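Local coordinates for uncharacterized protein SP1917 (Streptococcus pneumoniae, PDB 3C9P), which is of unknown function, a small, mainly helical protein of the bacterial DUF2200 family, at residues A[35-40]-A[113-118]; A[55-58]-A[64-67]; A[99-104]-A[117-122]. All blocks are in the same frame, centred on the assembly; numbering follows the deposited sequence. Where two conformers were deposited one is given.

Contacts 1 and 3 lie side by side, their centres about 6 Å apart, and both draw on helix 112-119 near the C-terminus. Contact 1 sets that helix against helix 31-42, and contact 3 sets its last turn against helix 91-107; they meet where Val115 packs on Leu102 and Trp40 on Tyr119. Contact 2 belongs to another region, its centre about 20 Å from contact 1 and 21 Å from contact 3, on the opposite side of the chain's centre from contact 3. Along the chain it is nested within the loop that contact 1 closes and ends before contact 3 opens. The last helix is therefore held by two earlier ones, while contact 2, at the surface, spans one short helix.

Contact 1 of 3, residues A[35-40]-A[113-118]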
ATOM      1  N   HIS A  35      -4.762  -6.679  -2.490  1.00 10.59           N
ATOM      2  CA  HIS A  35      -3.613  -7.572  -2.699  1.00 10.91           C
ATOM      3  C   HIS A  35      -2.897  -7.211  -4.010  1.00 11.35           C
ATOM      4  O   HIS A  35      -1.671  -7.205  -4.061  1.00 11.97           O
ATOM      5  CB  HIS A  35      -4.003  -9.057  -2.816  1.00 10.75           C
ATOM      6  CG  HIS A  35      -4.894  -9.566  -1.722  1.00 11.36           C
ATOM      7  ND1 HIS A  35      -4.809  -9.137  -0.411  1.00 13.48           N
ATOM      8  CD2 HIS A  35      -5.864 -10.502  -1.749  1.00 13.10           C
ATOM      9  CE1 HIS A  35      -5.727  -9.759   0.309  1.00 13.67           C
ATOM     10  NE2 HIS A  35      -6.374 -10.598  -0.478  1.00 12.66           N
ATOM     11  N   GLN A  36      -3.679  -6.978  -5.068  1.00 11.50           N
ATOM     12  CA  GLN A  36      -3.151  -6.679  -6.406  0.50 11.98           C
ATOM     13  C   GLN A  36      -2.308  -5.390  -6.416  1.00 11.77           C
ATOM     14  O   GLN A  36      -1.202  -5.373  -6.941  1.00 10.77           O
ATOM     15  CB  GLN A  36      -4.294  -6.650  -7.448  0.50 11.94           C
ATOM     16  CG  GLN A  36      -4.838  -8.083  -7.793  0.50 12.37           C
ATOM     17  CD  GLN A  36      -6.189  -8.114  -8.518  0.50 13.01           C
ATOM     18  OE1 GLN A  36      -6.886  -7.095  -8.651  0.50 14.22           O
ATOM     19  NE2 GLN A  36      -6.580  -9.310  -8.972  0.50 13.44           N
ATOM     20  N   VAL A  37      -2.822  -4.306  -5.835  1.00 11.50           N
ATOM     21  CA  VAL A  37      -2.031  -3.043  -5.825  1.00 11.12           C
ATOM     22  C   VAL A  37      -0.822  -3.130  -4.867  1.00 11.76           C
ATOM     23  O   VAL A  37       0.216  -2.530  -5.127  1.00 11.68           O
ATOM     24  CB  VAL A  37      -2.873  -1.727  -5.550  1.00 11.31           C
ATOM     25  CG1 VAL A  37      -4.067  -1.586  -6.569  1.00  9.94           C
ATOM     26  CG2 VAL A  37      -3.373  -1.668  -4.092  1.00 10.18           C
ATOM     27  N   THR A  38      -0.947  -3.895  -3.781  1.00 10.69           N
ATOM     28  CA  THR A  38       0.167  -4.078  -2.854  1.00 11.08           C
ATOM     29  C   THR A  38       1.288  -4.859  -3.567  1.00 11.65           C
ATOM     30  O   THR A  38       2.462  -4.485  -3.488  1.00 12.30           O
ATOM     31  CB  THR A  38      -0.277  -4.820  -1.579  1.00 11.13           C
ATOM     32  OG1 THR A  38      -1.332  -4.074  -0.950  1.00 12.88           O
ATOM     33  CG2 THR A  38       0.901  -4.985  -0.601  1.00  9.59           C
ATOM     34  N   SER A  39       0.917  -5.952  -4.215  1.00 10.72           N
ATOM     35  CA  SER A  39       1.853  -6.755  -5.016  1.00 11.28           C
ATOM     36  C   SER A  39       2.565  -5.914  -6.104  1.00 11.81           C
ATOM     37  O   SER A  39       3.781  -5.976  -6.265  1.00 11.26           O
ATOM     38  CB  SER A  39       1.087  -7.897  -5.679  1.00 11.35           C
ATOM     39  OG  SER A  39       1.961  -8.667  -6.506  1.00 12.12           O
ATOM     40  N   TRP A  40       1.791  -5.121  -6.834  1.00 11.86           N
ATOM     41  CA  TRP A  40       2.342  -4.236  -7.860  1.00 12.21           C
ATOM     42  C   TRP A  40       3.395  -3.284  -7.289  1.00 11.87           C
ATOM     43  O   TRP A  40       4.505  -3.182  -7.809  1.00 11.13           O
ATOM     44  CB  TRP A  40       1.206  -3.452  -8.530  1.00 12.34           C
ATOM     45  CG  TRP A  40       1.703  -2.485  -9.559  1.00 12.90           C
ATOM     46  CD1 TRP A  40       2.091  -2.751 -10.835  1.00 15.02           C
ATOM     47  CD2 TRP A  40       1.861  -1.090  -9.376  1.00 13.42           C
ATOM     48  NE1 TRP A  40       2.476  -1.598 -11.466  1.00 14.26           N
ATOM     49  CE2 TRP A  40       2.332  -0.559 -10.588  1.00 14.20           C
ATOM     50  CE3 TRP A  40       1.599  -0.223  -8.305  1.00 15.07           C
ATOM     51  CZ2 TRP A  40       2.591   0.789 -10.758  1.00 15.25           C
ATOM     52  CZ3 TRP A  40       1.874   1.125  -8.469  1.00 15.08           C
ATOM     53  CH2 TRP A  40       2.335   1.619  -9.697  1.00 14.19           C
ATOM     54  N   GLN A 113      -7.089  -2.756 -11.802  1.00 16.28           N
ATOM     55  CA  GLN A 113      -6.680  -2.501 -13.191  0.50 16.49           C
ATOM     56  C   GLN A 113      -6.634  -0.988 -13.480  1.00 16.76           C
ATOM     57  O   GLN A 113      -5.661  -0.461 -14.050  1.00 16.66           O
ATOM     58  CB  GLN A 113      -7.620  -3.224 -14.177  0.50 16.76           C
ATOM     59  CG  GLN A 113      -7.233  -3.088 -15.656  0.50 16.34           C
ATOM     60  CD  GLN A 113      -8.299  -3.634 -16.611  0.50 17.10           C
ATOM     61  OE1 GLN A 113      -9.203  -4.374 -16.208  0.50 19.16           O
ATOM     62  NE2 GLN A 113      -8.206  -3.254 -17.878  0.50 16.95           N
ATOM     63  N   GLN A 114      -7.678  -0.272 -13.071  1.00 16.54           N
ATOM     64  CA  GLN A 114      -7.702   1.206 -13.262  1.00 16.23           C
ATOM     65  C   GLN A 114      -6.599   1.946 -12.489  1.00 15.41           C
ATOM     66  O   GLN A 114      -6.016   2.929 -12.967  1.00 14.05           O
ATOM     67  CB  GLN A 114      -9.058   1.767 -12.864  1.00 16.82           C
ATOM     68  CG  GLN A 114     -10.148   1.447 -13.909  1.00 19.91           C
ATOM     69  CD  GLN A 114     -11.533   1.799 -13.429  1.00 21.41           C
ATOM     70  OE1 GLN A 114     -11.860   1.621 -12.254  1.00 21.38           O
ATOM     71  NE2 GLN A 114     -12.368   2.309 -14.341  1.00 21.06           N
ATOM     72  N   VAL A 115      -6.322   1.474 -11.278  1.00 15.09           N
ATOM     73  CA  VAL A 115      -5.247   2.037 -10.478  1.00 14.76           C
ATOM     74  C   VAL A 115      -3.870   1.834 -11.124  1.00 15.30           C
ATOM     75  O   VAL A 115      -3.090   2.792 -11.226  1.00 14.92           O
ATOM     76  CB  VAL A 115      -5.302   1.505  -9.027  1.00 15.14           C
ATOM     77  CG1 VAL A 115      -4.086   1.972  -8.238  1.00 15.47           C
ATOM     78  CG2 VAL A 115      -6.567   2.003  -8.376  1.00 12.80           C
ATOM     79  N   LEU A 116      -3.567   0.610 -11.548  1.00 15.20           N
ATOM     80  CA  LEU A 116      -2.328   0.335 -12.256  1.00 17.67           C
ATOM     81  C   LEU A 116      -2.253   1.148 -13.548  1.00 18.48           C
ATOM     82  O   LEU A 116      -1.207   1.707 -13.878  1.00 18.54           O
ATOM     83  CB  LEU A 116      -2.191  -1.171 -12.567  1.00 17.56           C
ATOM     84  CG  LEU A 116      -1.412  -2.059 -11.573  1.00 18.93           C
ATOM     85  CD1 LEU A 116      -1.929  -1.953 -10.157  1.00 17.55           C
ATOM     86  CD2 LEU A 116      -1.376  -3.560 -12.052  1.00 19.56           C
ATOM     87  N   GLU A 117      -3.373   1.226 -14.273  1.00 19.61           N
ATOM     88  CA  GLU A 117      -3.392   1.974 -15.532  1.00 21.05           C
ATOM     89  C   GLU A 117      -3.073   3.448 -15.310  1.00 20.37           C
ATOM     90  O   GLU A 117      -2.447   4.077 -16.150  1.00 20.97           O
ATOM     91  CB  GLU A 117      -4.716   1.788 -16.264  1.00 21.24           C
ATOM     92  CG  GLU A 117      -4.772   0.437 -16.980  1.00 26.35           C
ATOM     93  CD  GLU A 117      -6.044   0.227 -17.759  1.00 30.98           C
ATOM     94  OE1 GLU A 117      -6.737   1.227 -18.044  1.00 34.92           O
ATOM     95  OE2 GLU A 117      -6.348  -0.942 -18.091  1.00 34.43           O
ATOM     96  N   LYS A 118      -3.465   3.973 -14.154  1.00 20.55           N
ATOM     97  CA  LYS A 118      -3.176   5.351 -13.761  1.00 20.71           C
ATOM     98  C   LYS A 118      -1.677   5.621 -13.657  1.00 20.21           C
ATOM     99  O   LYS A 118      -1.209   6.704 -14.012  1.00 19.84           O
ATOM    100  CB  LYS A 118      -3.850   5.651 -12.422  1.00 21.11           C
ATOM    101  CG  LYS A 118      -3.872   7.098 -11.996  1.00 21.95           C
ATOM    102  CD  LYS A 118      -4.765   7.266 -10.734  1.00 22.82           C
ATOM    103  CE  LYS A 118      -6.257   7.455 -11.076  1.00 23.86           C
ATOM    104  NZ  LYS A 118      -6.480   8.743 -11.850  1.00 25.33           N
TER
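Val115 is the first residue of 113-118 to reach across, its CG1 lying 3.9 Å from CG1 of Val37. The two valines cross at about a right angle. Val115 CG1 stands anti to the backbone N (chi1 174°), which sends it toward Val37 CG1, and the residue also touches Leu102, Trp105 and Leu106 of helix 91-107. Helix 31-42 and helix 112-119 run side by side in this all-helical part of the fold: the axes of the two segments approach to 10.1 Å at an angle of 27° in the same N-to-C sense, and the CA atoms of Val37 and Leu116 are 7.3 Å apart. Leu116 gives up more surface here than any other residue. Its CG sits over one face of the Trp40 ring, 3.7 Å from the centroid of the five-membered ring and 14° off the normal, a CH-pi contact. Leu116 CD1 lies 3.7 Å from Trp40 CG and CD2 3.8 Å from Trp40 CD1, so the branches straddle the CG-CD1 side of the ring. The indole N-H of Trp40 probably hydrogen-bonds to Glu120 OE2, in the conformer given. At Glu117 the contact gives way to surface: in the conformer given, Gln113 NE2 donates to Glu117 OE2 at 3.0 Å.

Contact 2 of 3, residues A[55-58]-A[64-67]; sequences RDVT and RQAP
The short helix 59-64 links the two segments, its last residue Arg64 opening the second, and the contact joins the N-cap residue before it to the residues at its C-terminal end. Thr58 and Arg64 face each other through water: Thr58 OG1 and Arg64 NH1 are 4.4 Å apart, too far for a direct bond, and one water receives hydrogen bonds from both. It lies 2.7 Å from Thr58 OG1 and 3.1 Å from Arg64 NH1, at the edge of the guanidinium and in its plane. The extended Arg64 chain, with chi2 179° and chi3 -178°, carries NH1 back along the helix to the water. Both polar groups have stronger partners within the helix, because Thr58 OG1 also accepts the backbone N of Asp61 and Arg64 NH1 forms a salt bridge with Asp61 OD1. Asp61 thus steadies both groups that hold the water. Beside this bridge, Val57 and Gln65 only graze each other: their CA atoms are 10.4 Å apart. The total buried area is a slight 61 Å². A threonine hydroxyl accepting the amide N three residues on, at the start of a helix, is the classic side-chain N-cap, here extended by a water to an arginine in the helix's last turn.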
ATOM      1  N   ARG A  55       2.088 -14.568   9.909  1.00 20.45           N
ATOM      2  CA  ARG A  55       3.372 -14.288  10.533  1.00 21.91           C
ATOM      3  C   ARG A  55       3.236 -13.087  11.473  1.00 20.61           C
ATOM      4  O   ARG A  55       2.281 -12.303  11.365  1.00 20.07           O
ATOM      5  CB  ARG A  55       4.441 -14.055   9.453  1.00 21.60           C
ATOM      6  CG  ARG A  55       4.795 -15.341   8.690  1.00 24.39           C
ATOM      7  CD  ARG A  55       5.889 -15.165   7.622  1.00 26.83           C
ATOM      8  NE  ARG A  55       7.257 -15.375   8.133  1.00 35.44           N
ATOM      9  CZ  ARG A  55       8.232 -14.461   8.106  1.00 39.65           C
ATOM     10  NH1 ARG A  55       8.018 -13.246   7.587  1.00 41.43           N
ATOM     11  NH2 ARG A  55       9.437 -14.758   8.595  1.00 40.68           N
ATOM     12  N   ASP A  56       4.175 -12.965  12.405  1.00 20.24           N
ATOM     13  CA  ASP A  56       4.093 -11.841  13.346  0.50 20.18           C
ATOM     14  C   ASP A  56       4.952 -10.657  12.918  1.00 20.15           C
ATOM     15  O   ASP A  56       5.207  -9.721  13.694  1.00 21.53           O
ATOM     16  CB  ASP A  56       4.362 -12.282  14.783  0.50 20.31           C
ATOM     17  CG  ASP A  56       3.166 -12.969  15.405  0.50 21.47           C
ATOM     18  OD1 ASP A  56       2.085 -12.318  15.554  0.50 23.06           O
ATOM     19  OD2 ASP A  56       3.311 -14.161  15.752  0.50 23.23           O
ATOM     20  N   VAL A  57       5.318 -10.647  11.639  1.00 17.99           N
ATOM     21  CA  VAL A  57       6.095  -9.558  11.036  1.00 16.60           C
ATOM     22  C   VAL A  57       5.412  -8.201  11.277  1.00 15.42           C
ATOM     23  O   VAL A  57       4.182  -8.119  11.301  1.00 15.73           O
ATOM     24  CB  VAL A  57       6.296  -9.822   9.509  1.00 16.55           C
ATOM     25  CG1 VAL A  57       4.976  -9.814   8.778  1.00 16.12           C
ATOM     26  CG2 VAL A  57       7.291  -8.831   8.856  1.00 17.27           C
ATOM     27  N   THR A  58       6.209  -7.155  11.480  1.00 13.50           N
ATOM     28  CA  THR A  58       5.667  -5.812  11.647  1.00 12.82           C
ATOM     29  C   THR A  58       5.377  -5.195  10.303  1.00 12.87           C
ATOM     30  O   THR A  58       5.926  -5.619   9.261  1.00 11.85           O
ATOM     31  CB  THR A  58       6.611  -4.865  12.409  1.00 12.43           C
ATOM     32  OG1 THR A  58       7.793  -4.629  11.629  1.00 11.34           O
ATOM     33  CG2 THR A  58       6.970  -5.450  13.817  1.00 11.97           C
ATOM     34  N   ARG A  64      10.194  -2.929   4.637  1.00 12.55           N
ATOM     35  CA  ARG A  64      11.665  -2.941   4.572  1.00 13.60           C
ATOM     36  C   ARG A  64      12.155  -4.079   3.698  1.00 13.23           C
ATOM     37  O   ARG A  64      13.203  -3.969   3.076  1.00 14.70           O
ATOM     38  CB  ARG A  64      12.324  -3.041   5.950  1.00 14.20           C
ATOM     39  CG  ARG A  64      12.129  -1.825   6.834  1.00 14.02           C
ATOM     40  CD  ARG A  64      12.812  -2.054   8.192  1.00 14.05           C
ATOM     41  NE  ARG A  64      12.581  -0.907   9.083  1.00 15.42           N
ATOM     42  CZ  ARG A  64      11.749  -0.899  10.122  1.00 17.25           C
ATOM     43  NH1 ARG A  64      11.074  -1.993  10.463  1.00 15.24           N
ATOM     44  NH2 ARG A  64      11.608   0.216  10.844  1.00 14.84           N
ATOM     45  N   GLN A  65      11.399  -5.162   3.663  1.00 12.22           N
ATOM     46  CA  GLN A  65      11.821  -6.381   2.944  1.00 14.45           C
ATOM     47  C   GLN A  65      11.151  -6.621   1.587  1.00 13.40           C
ATOM     48  O   GLN A  65      11.292  -7.726   0.981  1.00 14.34           O
ATOM     49  CB  GLN A  65      11.636  -7.585   3.866  1.00 14.28           C
ATOM     50  CG  GLN A  65      12.565  -7.507   5.090  1.00 18.74           C
ATOM     51  CD  GLN A  65      12.286  -8.604   6.101  1.00 24.88           C
ATOM     52  OE1 GLN A  65      11.216  -8.646   6.707  1.00 28.29           O
ATOM     53  NE2 GLN A  65      13.245  -9.499   6.285  1.00 26.64           N
ATOM     54  N   ALA A  66      10.446  -5.609   1.095  1.00 12.48           N
ATOM     55  CA  ALA A  66       9.798  -5.686  -0.220  1.00 11.85           C
ATOM     56  C   ALA A  66      10.834  -6.090  -1.255  1.00 12.46           C
ATOM     57  O   ALA A  66      11.954  -5.548  -1.283  1.00 12.74           O
ATOM     58  CB  ALA A  66       9.171  -4.357  -0.597  1.00 10.83           C
ATOM     59  N   PRO A  67      10.503  -7.088  -2.082  1.00 12.47           N
ATOM     60  CA  PRO A  67      11.544  -7.570  -3.012  1.00 11.81           C
ATOM     61  C   PRO A  67      11.932  -6.620  -4.142  1.00 11.35           C
ATOM     62  O   PRO A  67      13.076  -6.643  -4.585  1.00 12.52           O
ATOM     63  CB  PRO A  67      10.942  -8.856  -3.612  1.00 12.37           C
ATOM     64  CG  PRO A  67       9.543  -8.924  -3.150  1.00 12.61           C
ATOM     65  CD  PRO A  67       9.241  -7.846  -2.165  1.00 11.71           C
TER
HETATM   66  O   HOH W   1       9.407  -2.913  12.896  1.00 17.98           O

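Contact 3 of 3, residues A[99-104]-A[117-122]; sequences LDKLVD and EKYEKH. With EDO (1,2-ethanediol), chain B.
Leu102 and Tyr119 meet obliquely, the leucine methyl CD2 coming to 3.6 Å from Tyr119 CE2 and 3.8 Å from CD2 of the same ring. With CG anti to the carbonyl carbon (chi1 -57°) and chi2 at 175°, the leucine carries this methyl out from helix 91-107 toward the last turn of helix 112-119. The tyrosine comes the other way, its ring pointing at helix 91-107 and its hydroxyl passing Lys101. There the two side chains cross at about a right angle, with Tyr119 OH 4.0 Å from Lys101 CG, so the aliphatic stem does the touching. The bend at chi2 (63°) sets the course of the outer lysine chain, whose NZ hydrogen-bonds to Lys79 O. On one face of the tyrosine ring, over its centre, lies CG of Lys118, the preceding residue, 4.0 Å above the plane. The buried ring is thus lined by carbon on the sides described, and its one polar atom, OH, is hydrogen-bonded to Trp105 NE1. This is an apolar contact across a 9.7 Å separation of the CA atoms of Leu102 and Tyr119: the long ring bridges the gap, while the Trp105 N-H gives the hydroxyl oxygen a donor.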
ATOM      1  N   LEU A  99       1.317   3.232  -0.736  1.00 11.31           N
ATOM      2  CA  LEU A  99       0.244   2.202  -0.639  1.00 12.23           C
ATOM      3  C   LEU A  99      -1.106   2.779  -0.173  1.00 12.12           C
ATOM      4  O   LEU A  99      -2.177   2.441  -0.722  1.00 11.67           O
ATOM      5  CB  LEU A  99       0.651   0.988   0.215  1.00 12.40           C
ATOM      6  CG  LEU A  99      -0.424  -0.122   0.257  1.00 12.25           C
ATOM      7  CD1 LEU A  99      -0.715  -0.679  -1.134  1.00 13.20           C
ATOM      8  CD2 LEU A  99      -0.031  -1.240   1.232  1.00 10.28           C
ATOM      9  N   ASP A 100      -1.062   3.667   0.816  1.00 12.26           N
ATOM     10  CA  ASP A 100      -2.302   4.298   1.293  1.00 12.92           C
ATOM     11  C   ASP A 100      -3.025   5.019   0.167  1.00 13.01           C
ATOM     12  O   ASP A 100      -4.267   5.000   0.126  1.00 12.88           O
ATOM     13  CB  ASP A 100      -2.065   5.276   2.431  1.00 12.31           C
ATOM     14  CG  ASP A 100      -1.683   4.584   3.751  1.00 16.77           C
ATOM     15  OD1 ASP A 100      -2.212   3.504   4.094  1.00 18.84           O
ATOM     16  OD2 ASP A 100      -0.852   5.155   4.470  1.00 18.83           O
ATOM     17  N   LYS A 101      -2.266   5.690  -0.710  1.00 12.22           N
ATOM     18  CA  LYS A 101      -2.837   6.389  -1.866  1.00 12.08           C
ATOM     19  C   LYS A 101      -3.500   5.397  -2.829  1.00 11.50           C
ATOM     20  O   LYS A 101      -4.617   5.647  -3.301  1.00 10.57           O
ATOM     21  CB  LYS A 101      -1.754   7.225  -2.593  1.00 11.94           C
ATOM     22  CG  LYS A 101      -2.262   8.125  -3.716  1.00 13.51           C
ATOM     23  CD  LYS A 101      -3.207   9.189  -3.189  1.00 15.74           C
ATOM     24  CE  LYS A 101      -3.170  10.434  -4.050  1.00 19.68           C
ATOM     25  NZ  LYS A 101      -4.189  11.393  -3.510  1.00 21.25           N
ATOM     26  N   LEU A 102      -2.832   4.272  -3.106  1.00 10.26           N
ATOM     27  CA  LEU A 102      -3.403   3.265  -4.015  1.00 11.65           C
ATOM     28  C   LEU A 102      -4.713   2.692  -3.456  1.00 11.84           C
ATOM     29  O   LEU A 102      -5.672   2.480  -4.194  1.00 12.15           O
ATOM     30  CB  LEU A 102      -2.405   2.123  -4.307  1.00 11.37           C
ATOM     31  CG  LEU A 102      -1.044   2.530  -4.907  1.00 11.65           C
ATOM     32  CD1 LEU A 102      -0.068   1.316  -5.033  1.00  9.60           C
ATOM     33  CD2 LEU A 102      -1.256   3.185  -6.277  1.00 12.30           C
ATOM     34  N   VAL A 103      -4.735   2.474  -2.142  1.00 11.00           N
ATOM     35  CA  VAL A 103      -5.885   1.935  -1.450  1.00 11.93           C
ATOM     36  C   VAL A 103      -6.982   2.993  -1.402  1.00 12.27           C
ATOM     37  O   VAL A 103      -8.165   2.664  -1.493  1.00 12.81           O
ATOM     38  CB  VAL A 103      -5.522   1.457  -0.021  1.00 11.79           C
ATOM     39  CG1 VAL A 103      -6.757   1.072   0.743  1.00 14.28           C
ATOM     40  CG2 VAL A 103      -4.621   0.214  -0.119  1.00 11.88           C
ATOM     41  N   ASP A 104      -6.592   4.258  -1.277  1.00 12.30           N
ATOM     42  CA  ASP A 104      -7.606   5.332  -1.354  1.00 13.00           C
ATOM     43  C   ASP A 104      -8.343   5.317  -2.693  1.00 12.92           C
ATOM     44  O   ASP A 104      -9.576   5.432  -2.713  1.00 13.48           O
ATOM     45  CB  ASP A 104      -7.004   6.690  -1.078  1.00 12.48           C
ATOM     46  CG  ASP A 104      -8.066   7.723  -0.680  1.00 15.74           C
ATOM     47  OD1 ASP A 104      -8.962   7.411   0.145  1.00 16.53           O
ATOM     48  OD2 ASP A 104      -7.983   8.840  -1.210  1.00 19.37           O
ATOM     49  N   GLU A 117      -3.373   1.226 -14.273  1.00 19.61           N
ATOM     50  CA  GLU A 117      -3.392   1.974 -15.532  1.00 21.05           C
ATOM     51  C   GLU A 117      -3.073   3.448 -15.310  1.00 20.37           C
ATOM     52  O   GLU A 117      -2.447   4.077 -16.150  1.00 20.97           O
ATOM     53  CB  GLU A 117      -4.716   1.788 -16.264  1.00 21.24           C
ATOM     54  CG  GLU A 117      -4.772   0.437 -16.980  1.00 26.35           C
ATOM     55  CD  GLU A 117      -6.044   0.227 -17.759  1.00 30.98           C
ATOM     56  OE1 GLU A 117      -6.737   1.227 -18.044  1.00 34.92           O
ATOM     57  OE2 GLU A 117      -6.348  -0.942 -18.091  1.00 34.43           O
ATOM     58  N   LYS A 118      -3.465   3.973 -14.154  1.00 20.55           N
ATOM     59  CA  LYS A 118      -3.176   5.351 -13.761  1.00 20.71           C
ATOM     60  C   LYS A 118      -1.677   5.621 -13.657  1.00 20.21           C
ATOM     61  O   LYS A 118      -1.209   6.704 -14.012  1.00 19.84           O
ATOM     62  CB  LYS A 118      -3.850   5.651 -12.422  1.00 21.11           C
ATOM     63  CG  LYS A 118      -3.872   7.098 -11.996  1.00 21.95           C
ATOM     64  CD  LYS A 118      -4.765   7.266 -10.734  1.00 22.82           C
ATOM     65  CE  LYS A 118      -6.257   7.455 -11.076  1.00 23.86           C
ATOM     66  NZ  LYS A 118      -6.480   8.743 -11.850  1.00 25.33           N
ATOM     67  N   TYR A 119      -0.924   4.646 -13.157  1.00 18.87           N
ATOM     68  CA  TYR A 119       0.460   4.906 -12.788  1.00 17.74           C
ATOM     69  C   TYR A 119       1.457   4.253 -13.723  1.00 18.23           C
ATOM     70  O   TYR A 119       2.625   4.621 -13.721  1.00 18.06           O
ATOM     71  CB  TYR A 119       0.720   4.524 -11.328  1.00 17.27           C
ATOM     72  CG  TYR A 119      -0.044   5.409 -10.345  1.00 15.08           C
ATOM     73  CD1 TYR A 119       0.300   6.750 -10.180  1.00 12.89           C
ATOM     74  CD2 TYR A 119      -1.145   4.903  -9.614  1.00 14.00           C
ATOM     75  CE1 TYR A 119      -0.423   7.585  -9.297  1.00 13.10           C
ATOM     76  CE2 TYR A 119      -1.871   5.732  -8.716  1.00 12.02           C
ATOM     77  CZ  TYR A 119      -1.484   7.052  -8.546  1.00 14.03           C
ATOM     78  OH  TYR A 119      -2.185   7.876  -7.679  1.00 15.78           O
ATOM     79  N   GLU A 120       1.007   3.288 -14.517  1.00 18.91           N
ATOM     80  CA  GLU A 120       1.929   2.673 -15.455  0.50 18.81           C
ATOM     81  C   GLU A 120       2.117   3.644 -16.621  1.00 19.05           C
ATOM     82  O   GLU A 120       1.172   4.154 -17.223  1.00 20.69           O
ATOM     83  CB  GLU A 120       1.545   1.225 -15.817  0.50 18.56           C
ATOM     84  CG  GLU A 120       2.001   0.217 -14.728  0.50 18.04           C
ATOM     85  CD  GLU A 120       1.807  -1.276 -15.077  0.50 19.51           C
ATOM     86  OE1 GLU A 120       0.796  -1.638 -15.710  0.50 17.80           O
ATOM     87  OE2 GLU A 120       2.669  -2.102 -14.688  0.50 20.49           O
ATOM     88  N   LYS A 121       3.367   4.000 -16.865  1.00 16.87           N
ATOM     89  CA  LYS A 121       3.627   5.006 -17.875  1.00 15.54           C
ATOM     90  C   LYS A 121       4.312   4.358 -19.068  1.00 14.93           C
ATOM     91  O   LYS A 121       5.229   3.566 -18.888  1.00 15.29           O
ATOM     92  CB  LYS A 121       4.466   6.131 -17.303  1.00 14.72           C
ATOM     93  CG  LYS A 121       3.849   6.799 -16.072  1.00 13.92           C
ATOM     94  CD  LYS A 121       2.592   7.598 -16.415  1.00 11.38           C
ATOM     95  CE  LYS A 121       2.051   8.273 -15.125  1.00 13.70           C
ATOM     96  NZ  LYS A 121       0.801   9.023 -15.381  1.00 14.12           N
ATOM     97  N   HIS A 122       3.850   4.685 -20.267  1.00 14.03           N
ATOM     98  CA  HIS A 122       4.450   4.155 -21.511  1.00 13.62           C
ATOM     99  C   HIS A 122       5.110   5.272 -22.289  1.00 12.45           C
ATOM    100  O   HIS A 122       4.653   6.408 -22.223  1.00 11.44           O
ATOM    101  CB  HIS A 122       3.380   3.461 -22.366  1.00 13.66           C
ATOM    102  CG  HIS A 122       2.618   2.425 -21.603  1.00 15.30           C
ATOM    103  ND1 HIS A 122       3.233   1.336 -21.024  1.00 19.16           N
ATOM    104  CD2 HIS A 122       1.304   2.325 -21.299  1.00 17.60           C
ATOM    105  CE1 HIS A 122       2.329   0.610 -20.388  1.00 18.90           C
ATOM    106  NE2 HIS A 122       1.150   1.188 -20.542  1.00 19.45           N
TER
HETATM  107  C1  EDO B 201      -0.991   3.548   7.275  1.00 37.16           C
HETATM  108  O1  EDO B 201      -2.267   4.145   7.508  1.00 38.54           O
HETATM  109  C2  EDO B 201      -1.172   2.042   7.249  1.00 37.04           C
HETATM  110  O2  EDO B 201      -2.550   1.750   7.014  1.00 36.60           O